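Putative ABC transporter subunit, substrate-binding component (Rhodopseudomonas palustris, PDB 4EVQ) probably serves as the solute-binding component of an ABC transporter for lignin-derived aromatic compounds, binding 4-hydroxybenzoate and related benzoate derivatives. Local coordinates at residues G15-S26 / R54-S65. Numbering follows the deposited sequence.
Sequences GALKVGLLLPYS and RSISFVKVDDES
Leu17 to Leu23 pairs in parallel with Ile56 to Asp62, two neighbouring strands joined by a right-handed beta-alpha-beta crossover through helix 30-46 in one lobe of the periplasmic binding protein fold. Backbone bonds alternate from Leu17 N to Ser55 O (2.8 Å) through to Asp63 N and Leu23 O. On the face covered by helix 30-46, the Leu21 CG branch point meets Phe58 CD1 at 3.7 Å, Val19 CG1 touches Phe58 CE1, and Ile56 CG2 sits over the centre of the same ring. On the other face Leu22 CD1 packs against Val61 CG1 and Asp63 CB, under helix 67-80. Asp62 ties down the far end: with CG anti to the backbone N (chi1 -176°), OD1 takes Tyr25 N (2.9 Å) and, from the opposite face of the carboxylate, Glu64 N, closing an Asx turn. Ser26 OG donates to the syn lone pair of Asp62 OD2 at 2.7 Å. Trimmed to an alanine here, the side chain would probably leave Tyr25 N, Glu64 N and Ser26 OG without their shared carboxylate and let the loop after Leu23 shift. Beside Gly15, Arg54, bent at chi2 and chi3, brings NH2 back to Gly15 O (2.9 Å), while NH1 reaches Gly309 O.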
loop_
_atom_site.group_PDB
_atom_site.type_symbol
_atom_site.label_atom_id
_atom_site.label_comp_id
_atom_site.label_asym_id
_atom_site.label_seq_id
_atom_site.Cartn_x
_atom_site.Cartn_y
_atom_site.Cartn_z
ATOM N N GLY A 15 -27.331 3.576 -16.861
ATOM C CA GLY A 15 -26.184 4.448 -17.057
ATOM C C GLY A 15 -24.900 3.797 -16.543
ATOM O O GLY A 15 -24.916 2.664 -16.047
ATOM N N ALA A 16 -23.779 4.493 -16.678
ATOM C CA ALA A 16 -22.513 3.989 -16.146
ATOM C C ALA A 16 -22.531 3.966 -14.609
ATOM O O ALA A 16 -23.177 4.797 -13.968
ATOM C CB ALA A 16 -21.364 4.826 -16.662
ATOM N N LEU A 17 -21.862 2.974 -14.025
ATOM C CA LEU A 17 -21.602 2.939 -12.590
ATOM C C LEU A 17 -20.552 4.008 -12.330
ATOM O O LEU A 17 -19.511 4.024 -12.998
ATOM C CB LEU A 17 -21.047 1.557 -12.224
ATOM C CG LEU A 17 -21.148 1.028 -10.804
ATOM C CD1 LEU A 17 -21.292 -0.499 -10.847
ATOM C CD2 LEU A 17 -19.960 1.409 -10.016
ATOM N N LYS A 18 -20.814 4.911 -11.389
ATOM C CA LYS A 18 -19.884 5.998 -11.096
ATOM C C LYS A 18 -18.988 5.589 -9.952
ATOM O O LYS A 18 -19.419 5.415 -8.818
ATOM C CB LYS A 18 -20.609 7.302 -10.752
ATOM C CG LYS A 18 -21.510 7.798 -11.846
ATOM C CD LYS A 18 -22.143 9.116 -11.442
ATOM C CE LYS A 18 -21.128 10.245 -11.506
ATOM N NZ LYS A 18 -21.875 11.560 -11.485
ATOM N N VAL A 19 -17.727 5.437 -10.278
ATOM C CA VAL A 19 -16.711 5.025 -9.312
ATOM C C VAL A 19 -15.879 6.262 -8.992
ATOM O O VAL A 19 -15.163 6.803 -9.857
ATOM C CB VAL A 19 -15.875 3.884 -9.853
ATOM C CG1 VAL A 19 -14.802 3.512 -8.816
ATOM C CG2 VAL A 19 -16.728 2.656 -10.148
ATOM N N GLY A 20 -16.007 6.749 -7.768
ATOM C CA GLY A 20 -15.229 7.878 -7.333
ATOM C C GLY A 20 -13.849 7.453 -6.917
ATOM O O GLY A 20 -13.738 6.530 -6.120
ATOM N N LEU A 21 -12.830 8.087 -7.463
ATOM C CA LEU A 21 -11.436 7.764 -7.171
ATOM C C LEU A 21 -10.839 8.925 -6.501
ATOM O O LEU A 21 -10.638 9.973 -7.137
ATOM C CB LEU A 21 -10.610 7.456 -8.398
ATOM C CG LEU A 21 -10.967 6.330 -9.304
ATOM C CD1 LEU A 21 -9.812 6.072 -10.299
ATOM C CD2 LEU A 21 -11.187 5.085 -8.480
ATOM N N LEU A 22 -10.547 8.811 -5.228
ATOM C CA LEU A 22 -9.860 9.850 -4.481
ATOM C C LEU A 22 -8.425 9.409 -4.312
ATOM O O LEU A 22 -8.145 8.469 -3.555
ATOM C CB LEU A 22 -10.522 10.043 -3.111
ATOM C CG LEU A 22 -9.958 11.152 -2.222
ATOM C CD1 LEU A 22 -10.230 12.528 -2.832
ATOM C CD2 LEU A 22 -10.473 11.097 -0.767
ATOM N N LEU A 23 -7.529 10.040 -5.039
ATOM C CA LEU A 23 -6.141 9.599 -5.105
ATOM C C LEU A 23 -5.263 10.787 -5.305
ATOM O O LEU A 23 -5.746 11.834 -5.760
ATOM C CB LEU A 23 -5.924 8.593 -6.252
ATOM C CG LEU A 23 -6.552 7.203 -6.065
ATOM C CD1 LEU A 23 -6.486 6.454 -7.378
ATOM C CD2 LEU A 23 -5.795 6.470 -4.971
ATOM N N PRO A 24 -3.959 10.639 -5.016
ATOM C CA PRO A 24 -3.022 11.725 -5.319
ATOM C C PRO A 24 -2.674 11.753 -6.792
ATOM O O PRO A 24 -1.924 10.906 -7.259
ATOM C CB PRO A 24 -1.823 11.412 -4.446
ATOM C CG PRO A 24 -1.861 9.914 -4.279
ATOM C CD PRO A 24 -3.316 9.539 -4.273
ATOM N N TYR A 25 -3.198 12.739 -7.520
ATOM C CA TYR A 25 -2.844 12.925 -8.933
ATOM C C TYR A 25 -1.825 14.055 -9.082
ATOM O O TYR A 25 -1.507 14.454 -10.190
ATOM C CB TYR A 25 -4.098 13.205 -9.762
ATOM C CG TYR A 25 -4.994 11.972 -9.862
ATOM C CD1 TYR A 25 -4.580 10.864 -10.607
ATOM C CD2 TYR A 25 -6.238 11.885 -9.222
ATOM C CE1 TYR A 25 -5.352 9.717 -10.695
ATOM C CE2 TYR A 25 -7.009 10.717 -9.342
ATOM C CZ TYR A 25 -6.534 9.656 -10.084
ATOM O OH TYR A 25 -7.295 8.517 -10.196
ATOM N N SER A 26 -1.436 14.653 -7.966
ATOM C CA SER A 26 -0.388 15.652 -7.928
ATOM C C SER A 26 0.420 15.415 -6.671
ATOM O O SER A 26 0.012 14.689 -5.773
ATOM C CB SER A 26 -0.975 17.079 -7.916
ATOM O OG SER A 26 -1.721 17.289 -6.745
ATOM N N ARG A 54 -21.701 -3.805 -15.892
ATOM C CA ARG A 54 -21.940 -2.377 -15.872
ATOM C C ARG A 54 -20.784 -1.609 -16.448
ATOM O O ARG A 54 -19.633 -1.856 -16.090
ATOM C CB ARG A 54 -22.183 -1.876 -14.455
ATOM C CG ARG A 54 -23.365 -2.510 -13.738
ATOM C CD ARG A 54 -24.713 -1.998 -14.300
ATOM N NE ARG A 54 -24.768 -0.531 -14.318
ATOM C CZ ARG A 54 -25.196 0.223 -13.302
ATOM N NH1 ARG A 54 -25.602 -0.342 -12.172
ATOM N NH2 ARG A 54 -25.205 1.553 -13.399
ATOM N N SER A 55 -21.091 -0.666 -17.323
ATOM C CA SER A 55 -20.079 0.266 -17.786
ATOM C C SER A 55 -19.609 1.099 -16.614
ATOM O O SER A 55 -20.354 1.360 -15.669
ATOM C CB SER A 55 -20.631 1.180 -18.872
ATOM O OG SER A 55 -21.260 0.418 -19.892
ATOM N N ILE A 56 -18.353 1.521 -16.675
ATOM C CA ILE A 56 -17.746 2.209 -15.553
ATOM C C ILE A 56 -17.332 3.606 -15.953
ATOM O O ILE A 56 -16.745 3.818 -17.015
ATOM C CB ILE A 56 -16.482 1.469 -15.052
ATOM C CG1 ILE A 56 -16.785 0.004 -14.694
ATOM C CG2 ILE A 56 -15.792 2.242 -13.882
ATOM C CD1 ILE A 56 -17.754 -0.201 -13.572
ATOM N N SER A 57 -17.678 4.567 -15.117
ATOM C CA SER A 57 -17.177 5.924 -15.274
ATOM C C SER A 57 -16.378 6.284 -14.019
ATOM O O SER A 57 -16.910 6.288 -12.917
ATOM C CB SER A 57 -18.359 6.883 -15.449
ATOM O OG SER A 57 -17.925 8.224 -15.306
ATOM N N PHE A 58 -15.106 6.630 -14.195
ATOM C CA PHE A 58 -14.254 7.007 -13.067
ATOM C C PHE A 58 -14.292 8.512 -12.893
ATOM O O PHE A 58 -14.021 9.269 -13.826
ATOM C CB PHE A 58 -12.803 6.553 -13.270
ATOM C CG PHE A 58 -12.604 5.059 -13.153
ATOM C CD1 PHE A 58 -12.767 4.414 -11.936
ATOM C CD2 PHE A 58 -12.225 4.308 -14.248
ATOM C CE1 PHE A 58 -12.588 3.058 -11.823
ATOM C CE2 PHE A 58 -12.046 2.923 -14.131
ATOM C CZ PHE A 58 -12.213 2.314 -12.926
ATOM N N VAL A 59 -14.630 8.941 -11.696
ATOM C CA VAL A 59 -14.624 10.335 -11.341
ATOM C C VAL A 59 -13.390 10.545 -10.499
ATOM O O VAL A 59 -13.352 10.146 -9.321
ATOM C CB VAL A 59 -15.889 10.713 -10.561
ATOM C CG1 VAL A 59 -15.859 12.177 -10.244
ATOM C CG2 VAL A 59 -17.145 10.310 -11.380
ATOM N N LYS A 60 -12.372 11.184 -11.067
ATOM C CA LYS A 60 -11.056 11.227 -10.432
ATOM C C LYS A 60 -10.836 12.550 -9.702
ATOM O O LYS A 60 -10.770 13.614 -10.333
ATOM C CB LYS A 60 -10.001 11.032 -11.510
ATOM C CG LYS A 60 -10.153 9.741 -12.291
ATOM C CD LYS A 60 -9.169 9.638 -13.436
ATOM C CE LYS A 60 -9.248 8.278 -14.093
ATOM N NZ LYS A 60 -8.270 8.179 -15.222
ATOM N N VAL A 61 -10.684 12.496 -8.390
ATOM C CA VAL A 61 -10.537 13.675 -7.548
ATOM C C VAL A 61 -9.153 13.609 -6.938
ATOM O O VAL A 61 -8.773 12.625 -6.299
ATOM C CB VAL A 61 -11.627 13.719 -6.463
ATOM C CG1 VAL A 61 -11.411 14.860 -5.495
ATOM C CG2 VAL A 61 -13.028 13.791 -7.123
ATOM N N ASP A 62 -8.372 14.656 -7.164
ATOM C CA ASP A 62 -7.043 14.771 -6.642
ATOM C C ASP A 62 -7.026 15.191 -5.198
ATOM O O ASP A 62 -7.395 16.313 -4.869
ATOM C CB ASP A 62 -6.317 15.838 -7.447
ATOM C CG ASP A 62 -4.847 15.984 -7.047
ATOM O OD1 ASP A 62 -4.289 15.125 -6.301
ATOM O OD2 ASP A 62 -4.241 16.968 -7.516
ATOM N N ASP A 63 -6.574 14.281 -4.312
ATOM C CA ASP A 63 -6.552 14.587 -2.885
ATOM C C ASP A 63 -5.313 15.355 -2.436
ATOM O O ASP A 63 -5.246 15.815 -1.308
ATOM C CB ASP A 63 -6.724 13.319 -2.035
ATOM C CG ASP A 63 -5.440 12.454 -1.936
ATOM O OD1 ASP A 63 -4.419 12.720 -2.525
ATOM O OD2 ASP A 63 -5.458 11.469 -1.197
ATOM N N GLU A 64 -4.350 15.519 -3.336
ATOM C CA GLU A 64 -3.103 16.269 -3.082
ATOM C C GLU A 64 -2.297 15.749 -1.880
ATOM O O GLU A 64 -1.467 16.458 -1.336
ATOM C CB GLU A 64 -3.411 17.792 -2.917
ATOM C CG GLU A 64 -4.198 18.379 -4.081
ATOM C CD GLU A 64 -4.692 19.834 -3.902
ATOM O OE1 GLU A 64 -4.480 20.452 -2.845
ATOM O OE2 GLU A 64 -5.248 20.385 -4.878
ATOM N N SER A 65 -2.601 14.532 -1.431
ATOM C CA SER A 65 -2.089 14.019 -0.172
ATOM C C SER A 65 -2.185 15.033 0.956
ATOM O O SER A 65 -1.279 15.111 1.812
ATOM C CB SER A 65 -0.696 13.443 -0.309
ATOM O OG SER A 65 -0.713 12.411 -1.281
HETATM O O HOH W 1 -23.937 -0.060 -17.171
HETATM O O HOH W 2 0.738 13.684 -3.281
#